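Local coordinates for protein dextranase (Pseudarthrobacter oxydans, PDB 6NZS) that catalyses the endohydrolysis of alpha-1,6-glucosidic linkages in dextran, as a member of glycoside hydrolase family 49, at residues S140-R145 against I400-I405. Residues are numbered along the deposited sequence; the frame is centred on the assembly and turned at random.
Sequences SDAGYR and IDNTVI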
loop_
_atom_site.group_PDB
_atom_site.type_symbol
_atom_site.label_atom_id
_atom_site.label_comp_id
_atom_site.label_asym_id
_atom_site.label_seq_id
_atom_site.Cartn_x
_atom_site.Cartn_y
_atom_site.Cartn_z
ATOM N N SER A 140 -5.719 19.614 7.027
ATOM C CA SER A 140 -6.905 18.780 7.119
ATOM C C SER A 140 -6.713 17.883 8.327
ATOM O O SER A 140 -5.591 17.465 8.620
ATOM C CB SER A 140 -7.046 17.871 5.882
ATOM O OG SER A 140 -8.046 16.887 6.085
ATOM N N ASP A 141 -7.805 17.572 9.029
ATOM C CA ASP A 141 -7.650 16.611 10.113
ATOM C C ASP A 141 -7.293 15.213 9.624
ATOM O O ASP A 141 -6.926 14.368 10.442
ATOM C CB ASP A 141 -8.859 16.584 11.051
ATOM C CG ASP A 141 -10.149 16.307 10.340
ATOM O OD1 ASP A 141 -10.121 15.839 9.187
ATOM O OD2 ASP A 141 -11.214 16.551 10.956
ATOM N N ALA A 142 -7.376 14.955 8.319
ATOM C CA ALA A 142 -6.865 13.723 7.737
ATOM C C ALA A 142 -5.404 13.822 7.328
ATOM O O ALA A 142 -4.793 12.785 7.049
ATOM C CB ALA A 142 -7.680 13.358 6.493
ATOM N N GLY A 143 -4.848 15.029 7.273
ATOM C CA GLY A 143 -3.563 15.209 6.629
ATOM C C GLY A 143 -3.660 14.860 5.146
ATOM O O GLY A 143 -4.735 14.597 4.596
ATOM N N TYR A 144 -2.494 14.880 4.498
ATOM C CA TYR A 144 -2.384 14.528 3.089
ATOM C C TYR A 144 -1.135 13.688 2.887
ATOM O O TYR A 144 -0.076 14.007 3.430
ATOM C CB TYR A 144 -2.233 15.792 2.228
ATOM C CG TYR A 144 -3.483 16.615 2.068
ATOM C CD1 TYR A 144 -3.794 17.633 2.974
ATOM C CD2 TYR A 144 -4.365 16.386 1.013
ATOM C CE1 TYR A 144 -4.942 18.394 2.827
ATOM C CE2 TYR A 144 -5.525 17.153 0.868
ATOM C CZ TYR A 144 -5.802 18.151 1.782
ATOM O OH TYR A 144 -6.944 18.926 1.662
ATOM N N ARG A 145 -1.264 12.619 2.104
ATOM C CA ARG A 145 -0.127 11.808 1.671
ATOM C C ARG A 145 -0.096 11.858 0.150
ATOM O O ARG A 145 -1.081 11.490 -0.502
ATOM C CB ARG A 145 -0.292 10.366 2.166
ATOM C CG ARG A 145 -0.167 10.219 3.703
ATOM C CD ARG A 145 -1.257 9.328 4.318
ATOM N NE ARG A 145 -2.601 9.878 4.120
ATOM C CZ ARG A 145 -3.128 10.871 4.829
ATOM N NH1 ARG A 145 -2.439 11.450 5.805
ATOM N NH2 ARG A 145 -4.356 11.296 4.553
ATOM N N ILE A 400 -13.497 1.455 4.219
ATOM C CA ILE A 400 -12.226 2.105 3.901
ATOM C C ILE A 400 -12.519 3.437 3.228
ATOM O O ILE A 400 -13.364 3.505 2.330
ATOM C CB ILE A 400 -11.378 1.233 2.951
ATOM C CG1 ILE A 400 -11.065 -0.122 3.578
ATOM C CG2 ILE A 400 -10.087 1.958 2.571
ATOM C CD1 ILE A 400 -10.317 -1.068 2.647
ATOM N N ASP A 401 -11.798 4.488 3.628
ATOM C CA ASP A 401 -11.892 5.776 2.952
ATOM C C ASP A 401 -10.513 6.401 2.791
ATOM O O ASP A 401 -9.670 6.307 3.689
ATOM C CB ASP A 401 -12.797 6.770 3.700
ATOM C CG ASP A 401 -12.961 8.069 2.943
ATOM O OD1 ASP A 401 -13.441 8.030 1.795
ATOM O OD2 ASP A 401 -12.590 9.130 3.472
ATOM N N ASN A 402 -10.307 7.072 1.655
ATOM C CA ASN A 402 -9.159 7.956 1.461
ATOM C C ASN A 402 -7.837 7.195 1.452
ATOM O O ASN A 402 -6.969 7.415 2.311
ATOM C CB ASN A 402 -9.160 9.088 2.499
ATOM C CG ASN A 402 -8.155 10.167 2.180
ATOM O OD1 ASN A 402 -7.754 10.337 1.018
ATOM N ND2 ASN A 402 -7.738 10.908 3.201
ATOM N N THR A 403 -7.672 6.326 0.463
ATOM C CA THR A 403 -6.474 5.506 0.295
ATOM C C THR A 403 -5.748 5.956 -0.961
ATOM O O THR A 403 -6.330 5.933 -2.053
ATOM C CB THR A 403 -6.833 4.030 0.124
ATOM O OG1 THR A 403 -7.825 3.628 1.085
ATOM C CG2 THR A 403 -5.605 3.155 0.312
ATOM N N VAL A 404 -4.481 6.335 -0.813
ATOM C CA VAL A 404 -3.597 6.642 -1.933
ATOM C C VAL A 404 -2.705 5.428 -2.142
ATOM O O VAL A 404 -2.126 4.910 -1.179
ATOM C CB VAL A 404 -2.754 7.890 -1.619
ATOM C CG1 VAL A 404 -1.717 8.129 -2.713
ATOM C CG2 VAL A 404 -3.654 9.122 -1.453
ATOM N N ILE A 405 -2.610 4.950 -3.388
ATOM C CA ILE A 405 -1.927 3.691 -3.677
ATOM C C ILE A 405 -0.904 3.897 -4.786
ATOM O O ILE A 405 -1.229 4.444 -5.845
ATOM C CB ILE A 405 -2.922 2.581 -4.069
ATOM C CG1 ILE A 405 -3.894 2.312 -2.907
ATOM C CG2 ILE A 405 -2.162 1.312 -4.490
ATOM C CD1 ILE A 405 -5.022 1.340 -3.260
HETATM O O HOH W 1 -6.064 13.291 2.613
HETATM O O HOH W 2 -4.645 9.350 2.275
#
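Arg145 and Val404 come nearest in the backbone, CA to CA 7.2 Å, where the start of strand 144-150 and the type I turn Ser140-Gly143 before it face strand 398-407. The Arg145 chain bends at chi2 and chi3 (135° and -62°), which brings its guanidinium back to the turn. There NH1 and NH2 both grip Ala142 O, at 3.0 and 2.9 Å. Asn402 ND2 meets the edge of this guanidinium near its plane, 3.7 Å from Arg145 NH2, with the amide turned steeply against it. Both nitrogens are donors, so they touch without bonding each other. Water bridges the two sides twice. One water donates to Gly143 O (2.7 Å) and accepts from Asn402 ND2; the other accepts from Arg145 NE (2.8 Å) and donates to Asn402 O. Ala142 CB lies loosely beside Asn402 ND2, and Val404 CG2 packs on Arg145 O at 3.6 Å. Asn402 ND2 also donates to Asn381 OD1, and Arg145 NH1 forms a salt bridge with Glu191. The contact joins the N-terminal Ig-like domain to the side of the parallel beta-solenoid. Around it, Arg145 touches strands 351-361 and 382-386, and Phe383 of the latter also packs on Val404.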